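Local coordinates for dehalogenase-like hydrolase (Ralstonia solanacearum, PDB 3UMB) that catalyses the hydrolytic dehalogenation of L-2-haloacids, probably converting small (S)-2-haloalkanoic acids to the corresponding (R)-2-hydroxyalkanoic acids, at the interface of chains A and B. Residues are numbered along the deposited sequence; one frame, centred on the assembly and turned at random. Chains: chain A/B, dehalogenase-like hydrolase.

The interface of chains A and B. Residues chain A 50-51, 53-54, 60; chain B 156, 190, 208.
The side-chain hydroxyl OG1 of B:Thr156 donates a hydrogen bond to the backbone carbonyl O of A:Ile50 at 3.0 Å. It meets that oxygen on a lone pair, in the carbonyl plane, with a C=O...donor angle of 128°. A chi1 of 44° sets OG1 between the threonine's own backbone N and carbonyl carbon, turning the hydroxyl toward the last turn of helix 33-54. One helical turn further on, a water joins the chains through the same threonine: it lies 2.6 Å from A:Ala54 O and 2.8 Å from the backbone B:Thr156 O.

The apolar centre is B:Trp190, of which chain A buries 101 Å². The A:His60 imidazole lies over one indole face, with planes 17° apart and centroids 3.6 Å apart for the five-membered ring, which identifies a face-to-face stack. The two side chains run past each other in opposite directions. At the benzo side, the methyl CB of A:Ala54 touches B:Trp190 CE3 at 3.4 Å, and CG2 of A:Ile50 reaches CZ3. That CG2 also approaches the B:Leu208 methyls, linking the two apolar partners.

A:Arg51 steadies the histidine segment from its own chain: NH1 donates to A:His60 O at 2.8 Å; the acceptor lies close to the guanidinium plane, while NH1 sits tilted from the carbonyl plane. Its side chain, extended from CG to NE, crosses the tryptophan at about a right angle.

The patch pairs the C-terminal end of helix 33-54 and the following loop with helix 182-191 and two loops of chain B. It recurs with the chains exchanged about the two-fold axis of the deposited dimer, an arrangement that may represent the biological assembly.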
ATOM      1  N   ILE A  50       5.482  -1.302  -1.638  1.00 14.66           N
ATOM      2  CA  ILE A  50       6.301  -2.261  -0.928  1.00 14.43           C
ATOM      3  C   ILE A  50       7.752  -2.107  -1.387  1.00 14.91           C
ATOM      4  O   ILE A  50       8.673  -2.010  -0.565  1.00 16.37           O
ATOM      5  CB  ILE A  50       5.809  -3.721  -1.183  1.00 13.58           C
ATOM      6  CG1 ILE A  50       4.503  -3.969  -0.480  1.00 10.93           C
ATOM      7  CG2 ILE A  50       6.882  -4.775  -0.743  1.00 14.44           C
ATOM      8  CD1 ILE A  50       3.881  -5.282  -0.860  1.00  6.52           C
ATOM      9  N   ARG A  51       7.951  -2.111  -2.699  1.00 14.76           N
ATOM     10  CA  ARG A  51       9.272  -1.912  -3.302  1.00 14.54           C
ATOM     11  C   ARG A  51       9.986  -0.611  -2.940  1.00 14.55           C
ATOM     12  O   ARG A  51      11.185  -0.630  -2.633  1.00 15.95           O
ATOM     13  CB  ARG A  51       9.162  -1.993  -4.833  1.00 14.28           C
ATOM     14  CG  ARG A  51       8.821  -3.416  -5.325  1.00 15.30           C
ATOM     15  CD  ARG A  51       8.775  -3.544  -6.859  1.00 17.05           C
ATOM     16  NE  ARG A  51       8.669  -4.935  -7.299  1.00 17.21           N
ATOM     17  CZ  ARG A  51       9.672  -5.803  -7.338  1.00 19.59           C
ATOM     18  NH1 ARG A  51      10.898  -5.426  -7.008  1.00 20.81           N
ATOM     19  NH2 ARG A  51       9.450  -7.059  -7.728  1.00 20.82           N
ATOM     20  N   LEU A  53       9.339   1.573  -0.491  1.00 14.31           N
ATOM     21  CA  LEU A  53       9.498   1.616   0.951  1.00 15.59           C
ATOM     22  C   LEU A  53      10.650   0.759   1.381  1.00 15.51           C
ATOM     23  O   LEU A  53      11.359   1.183   2.284  1.00 15.07           O
ATOM     24  CB  LEU A  53       8.195   1.235   1.714  1.00 16.30           C
ATOM     25  CG  LEU A  53       7.993   1.661   3.196  1.00 18.57           C
ATOM     26  CD1 LEU A  53       8.436   3.088   3.451  1.00 17.57           C
ATOM     27  CD2 LEU A  53       6.486   1.518   3.647  1.00 20.43           C
ATOM     28  N   ALA A  54      10.890  -0.366   0.693  1.00 15.88           N
ATOM     29  CA  ALA A  54      11.935  -1.348   1.052  1.00 16.54           C
ATOM     30  C   ALA A  54      13.325  -0.911   0.632  1.00 17.58           C
ATOM     31  O   ALA A  54      14.307  -1.413   1.186  1.00 17.58           O
ATOM     32  CB  ALA A  54      11.678  -2.788   0.412  1.00 15.98           C
ATOM     33  N   HIS A  60      14.944  -1.802  -4.872  1.00 21.60           N
ATOM     34  CA  HIS A  60      13.989  -2.810  -5.312  1.00 20.71           C
ATOM     35  C   HIS A  60      13.084  -2.308  -6.401  1.00 20.00           C
ATOM     36  O   HIS A  60      12.036  -2.863  -6.622  1.00 21.63           O
ATOM     37  CB  HIS A  60      13.214  -3.388  -4.120  1.00 20.05           C
ATOM     38  CG  HIS A  60      14.102  -4.028  -3.107  1.00 18.11           C
ATOM     39  ND1 HIS A  60      14.779  -5.209  -3.344  1.00 17.57           N
ATOM     40  CD2 HIS A  60      14.455  -3.640  -1.858  1.00 20.06           C
ATOM     41  CE1 HIS A  60      15.506  -5.519  -2.285  1.00 16.59           C
ATOM     42  NE2 HIS A  60      15.314  -4.593  -1.360  1.00 15.79           N
TER
ATOM     43  N   THR B 156       7.689  -1.628   4.922  1.00 15.68           N
ATOM     44  CA  THR B 156       8.931  -2.418   4.776  1.00 15.27           C
ATOM     45  C   THR B 156      10.257  -1.639   4.885  1.00 15.84           C
ATOM     46  O   THR B 156      11.279  -2.100   4.390  1.00 16.45           O
ATOM     47  CB  THR B 156       8.921  -3.081   3.418  1.00 15.25           C
ATOM     48  OG1 THR B 156       8.475  -2.122   2.467  1.00 14.69           O
ATOM     49  CG2 THR B 156       7.913  -4.271   3.378  1.00 13.34           C
ATOM     50  N   TRP B 190      14.496  -9.727   1.863  1.00 23.81           N
ATOM     51  CA  TRP B 190      15.324  -8.691   1.218  1.00 22.64           C
ATOM     52  C   TRP B 190      16.301  -8.122   2.248  1.00 22.89           C
ATOM     53  O   TRP B 190      17.428  -7.874   1.970  1.00 23.58           O
ATOM     54  CB  TRP B 190      14.443  -7.513   0.689  1.00 22.15           C
ATOM     55  CG  TRP B 190      13.780  -7.694  -0.659  1.00 19.54           C
ATOM     56  CD1 TRP B 190      14.190  -8.500  -1.694  1.00 19.22           C
ATOM     57  CD2 TRP B 190      12.616  -6.998  -1.147  1.00 18.61           C
ATOM     58  NE1 TRP B 190      13.330  -8.389  -2.760  1.00 19.01           N
ATOM     59  CE2 TRP B 190      12.373  -7.455  -2.458  1.00 19.89           C
ATOM     60  CE3 TRP B 190      11.739  -6.058  -0.589  1.00 17.41           C
ATOM     61  CZ2 TRP B 190      11.300  -7.009  -3.204  1.00 17.48           C
ATOM     62  CZ3 TRP B 190      10.671  -5.621  -1.337  1.00 15.38           C
ATOM     63  CH2 TRP B 190      10.464  -6.092  -2.629  1.00 14.64           C
ATOM     64  N   LEU B 208       6.980 -10.811  -5.993  1.00 23.15           N
ATOM     65  CA  LEU B 208       8.000  -9.810  -5.634  1.00 23.91           C
ATOM     66  C   LEU B 208       9.415 -10.240  -6.033  1.00 25.25           C
ATOM     67  O   LEU B 208      10.369  -9.579  -5.660  1.00 26.02           O
ATOM     68  CB  LEU B 208       7.937  -9.452  -4.136  1.00 22.38           C
ATOM     69  CG  LEU B 208       6.715  -8.604  -3.671  1.00 21.48           C
ATOM     70  CD1 LEU B 208       6.574  -8.628  -2.140  1.00 16.65           C
ATOM     71  CD2 LEU B 208       6.711  -7.189  -4.139  1.00 17.80           C
TER
HETATM   72  O   HOH W   1      13.794  -2.678   3.433  1.00 28.17           O